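Local atomic coordinates of ORC1-type DNA replication protein 2 (Aeropyrum pernix, PDB entry 1W5T), a protein that binds DNA and ATP and takes part in regulating DNA replication, pairing an N-terminal AAA+ ATPase domain with a C-terminal winged-helix domain. Residues K88-N93 with V108-Y113. Sequence-based numbering, arbitrary orientation.
Sequences KQAYVN and VRQTGY
Segment 88-93 runs past the C-terminal end of helix 100-111, the touching parts pointing 129° apart and coming nearest where the CA atoms of Ala-90 and Gln-110 lie 5.8 Å from each other. Lys-88 bends over the helix end, and its NZ gives a hydrogen bond of 2.8 Å to Thr-111 O, reaching a lone pair in the carbonyl plane. A lysine suits this place because its long chain brings a probably positive amine to the carbonyl end of the helix, where the dipole would probably favour it, while its CE packs obliquely against Tyr-113, 3.5 Å from OH. An alanine here would probably leave Thr-111 O without this donor and open a gap beside the Tyr-113 hydroxyl. Thr-111 holds OG1 between its backbone N and carbonyl carbon (chi1 62°), placed to donate to Val-108 O at 2.7 Å; as acceptor from Tyr-113 N at 3.0 Å, OG1 forms an ST turn spanning Gly-112, whose positive phi of 78° favours glycine. Farther along, the amide of Gln-110 lies against the backbone of Tyr-91, and its CB meets the small Ala-90 CB at 4.2 Å. Segment 88-93 belongs to strand 87-93, outermost in the chain's parallel AAA+ sheet and bonded to strand 139-145. Tyr-113 packs on helix 122-136, its OH hydrogen-bonded to His-138, whereas Tyr-91 OH hydrogen-bonds to Asp-145 and its side chain touches ATP-binding Thr-66 of helix 65-82.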
loop_
_atom_site.group_PDB
_atom_site.type_symbol
_atom_site.label_atom_id
_atom_site.label_comp_id
_atom_site.label_asym_id
_atom_site.label_seq_id
_atom_site.Cartn_x
_atom_site.Cartn_y
_atom_site.Cartn_z
ATOM N N LYS A 88 -23.806 -2.441 -1.070
ATOM C CA LYS A 88 -23.187 -1.291 -1.662
ATOM C C LYS A 88 -21.766 -1.192 -1.205
ATOM O O LYS A 88 -21.396 -1.702 -0.159
ATOM C CB LYS A 88 -23.930 0.017 -1.317
ATOM C CG LYS A 88 -25.266 -0.127 -0.566
ATOM C CD LYS A 88 -26.436 0.493 -1.352
ATOM C CE LYS A 88 -26.369 2.058 -1.469
ATOM N NZ LYS A 88 -26.724 2.529 -2.916
ATOM N N GLN A 89 -20.977 -0.514 -2.023
ATOM C CA GLN A 89 -19.539 -0.380 -1.834
ATOM C C GLN A 89 -19.219 1.098 -1.672
ATOM O O GLN A 89 -19.762 1.939 -2.371
ATOM C CB GLN A 89 -18.809 -0.987 -3.034
ATOM C CG GLN A 89 -19.508 -2.286 -3.600
ATOM C CD GLN A 89 -19.012 -2.771 -4.981
ATOM O OE1 GLN A 89 -17.809 -2.891 -5.227
ATOM N NE2 GLN A 89 -19.951 -3.097 -5.858
ATOM N N ALA A 90 -18.368 1.447 -0.724
ATOM C CA ALA A 90 -17.980 2.829 -0.684
ATOM C C ALA A 90 -16.499 2.802 -0.515
ATOM O O ALA A 90 -15.989 1.974 0.229
ATOM C CB ALA A 90 -18.671 3.614 0.460
ATOM N N TYR A 91 -15.819 3.700 -1.214
ATOM C CA TYR A 91 -14.376 3.745 -1.200
ATOM C C TYR A 91 -13.924 5.115 -0.750
ATOM O O TYR A 91 -14.312 6.125 -1.295
ATOM C CB TYR A 91 -13.761 3.372 -2.566
ATOM C CG TYR A 91 -12.258 3.506 -2.571
ATOM C CD1 TYR A 91 -11.425 2.495 -2.035
ATOM C CD2 TYR A 91 -11.681 4.646 -3.055
ATOM C CE1 TYR A 91 -10.016 2.654 -2.018
ATOM C CE2 TYR A 91 -10.324 4.851 -3.002
ATOM C CZ TYR A 91 -9.486 3.866 -2.515
ATOM O OH TYR A 91 -8.153 4.133 -2.544
ATOM N N VAL A 92 -13.113 5.144 0.284
ATOM C CA VAL A 92 -12.565 6.393 0.751
ATOM C C VAL A 92 -11.076 6.291 0.936
ATOM O O VAL A 92 -10.597 5.425 1.662
ATOM C CB VAL A 92 -13.177 6.786 2.130
ATOM C CG1 VAL A 92 -12.755 8.192 2.513
ATOM C CG2 VAL A 92 -14.730 6.622 2.086
ATOM N N ASN A 93 -10.366 7.189 0.262
ATOM C CA ASN A 93 -8.958 7.395 0.492
ATOM C C ASN A 93 -8.766 8.473 1.579
ATOM O O ASN A 93 -9.049 9.652 1.347
ATOM C CB ASN A 93 -8.273 7.845 -0.787
ATOM C CG ASN A 93 -6.766 7.846 -0.649
ATOM O OD1 ASN A 93 -6.239 8.141 0.437
ATOM N ND2 ASN A 93 -6.061 7.457 -1.720
ATOM N N VAL A 108 -21.542 8.855 2.338
ATOM C CA VAL A 108 -22.927 9.103 1.871
ATOM C C VAL A 108 -23.062 9.480 0.381
ATOM O O VAL A 108 -23.960 8.962 -0.285
ATOM C CB VAL A 108 -23.827 10.077 2.780
ATOM C CG1 VAL A 108 -23.230 10.401 4.114
ATOM C CG2 VAL A 108 -24.263 11.348 2.027
ATOM N N ARG A 109 -22.201 10.387 -0.122
ATOM C CA ARG A 109 -22.114 10.749 -1.546
ATOM C C ARG A 109 -22.157 9.442 -2.363
ATOM O O ARG A 109 -22.997 9.273 -3.238
ATOM C CB ARG A 109 -20.786 11.511 -1.846
ATOM C CG ARG A 109 -20.812 13.085 -1.852
ATOM C CD ARG A 109 -19.572 13.825 -2.612
ATOM N NE ARG A 109 -18.347 13.005 -2.777
ATOM C CZ ARG A 109 -17.644 12.696 -3.889
ATOM N NH1 ARG A 109 -16.582 11.929 -3.741
ATOM N NH2 ARG A 109 -17.955 13.113 -5.109
ATOM N N GLN A 110 -21.280 8.504 -2.033
ATOM C CA GLN A 110 -21.209 7.211 -2.710
ATOM C C GLN A 110 -22.428 6.270 -2.628
ATOM O O GLN A 110 -22.665 5.524 -3.557
ATOM C CB GLN A 110 -19.952 6.465 -2.290
ATOM C CG GLN A 110 -18.740 7.004 -3.040
ATOM C CD GLN A 110 -17.475 6.391 -2.583
ATOM O OE1 GLN A 110 -16.744 6.983 -1.799
ATOM N NE2 GLN A 110 -17.195 5.216 -3.069
ATOM N N THR A 111 -23.199 6.302 -1.534
ATOM C CA THR A 111 -24.373 5.446 -1.432
ATOM C C THR A 111 -25.431 6.018 -2.353
ATOM O O THR A 111 -26.336 5.313 -2.780
ATOM C CB THR A 111 -24.957 5.436 0.008
ATOM O OG1 THR A 111 -25.379 6.771 0.379
ATOM C CG2 THR A 111 -23.903 5.032 1.052
ATOM N N GLY A 112 -25.348 7.324 -2.593
ATOM C CA GLY A 112 -26.397 8.056 -3.292
ATOM C C GLY A 112 -27.621 8.397 -2.469
ATOM O O GLY A 112 -28.550 9.015 -2.993
ATOM N N TYR A 113 -27.651 7.985 -1.205
ATOM C CA TYR A 113 -28.806 8.248 -0.328
ATOM C C TYR A 113 -28.978 9.740 -0.044
ATOM O O TYR A 113 -27.990 10.489 0.110
ATOM C CB TYR A 113 -28.662 7.507 1.013
ATOM C CG TYR A 113 -28.711 5.988 0.975
ATOM C CD1 TYR A 113 -27.932 5.259 1.874
ATOM C CD2 TYR A 113 -29.520 5.287 0.068
ATOM C CE1 TYR A 113 -27.932 3.884 1.896
ATOM C CE2 TYR A 113 -29.555 3.864 0.065
ATOM C CZ TYR A 113 -28.751 3.160 1.011
ATOM O OH TYR A 113 -28.687 1.760 1.130
#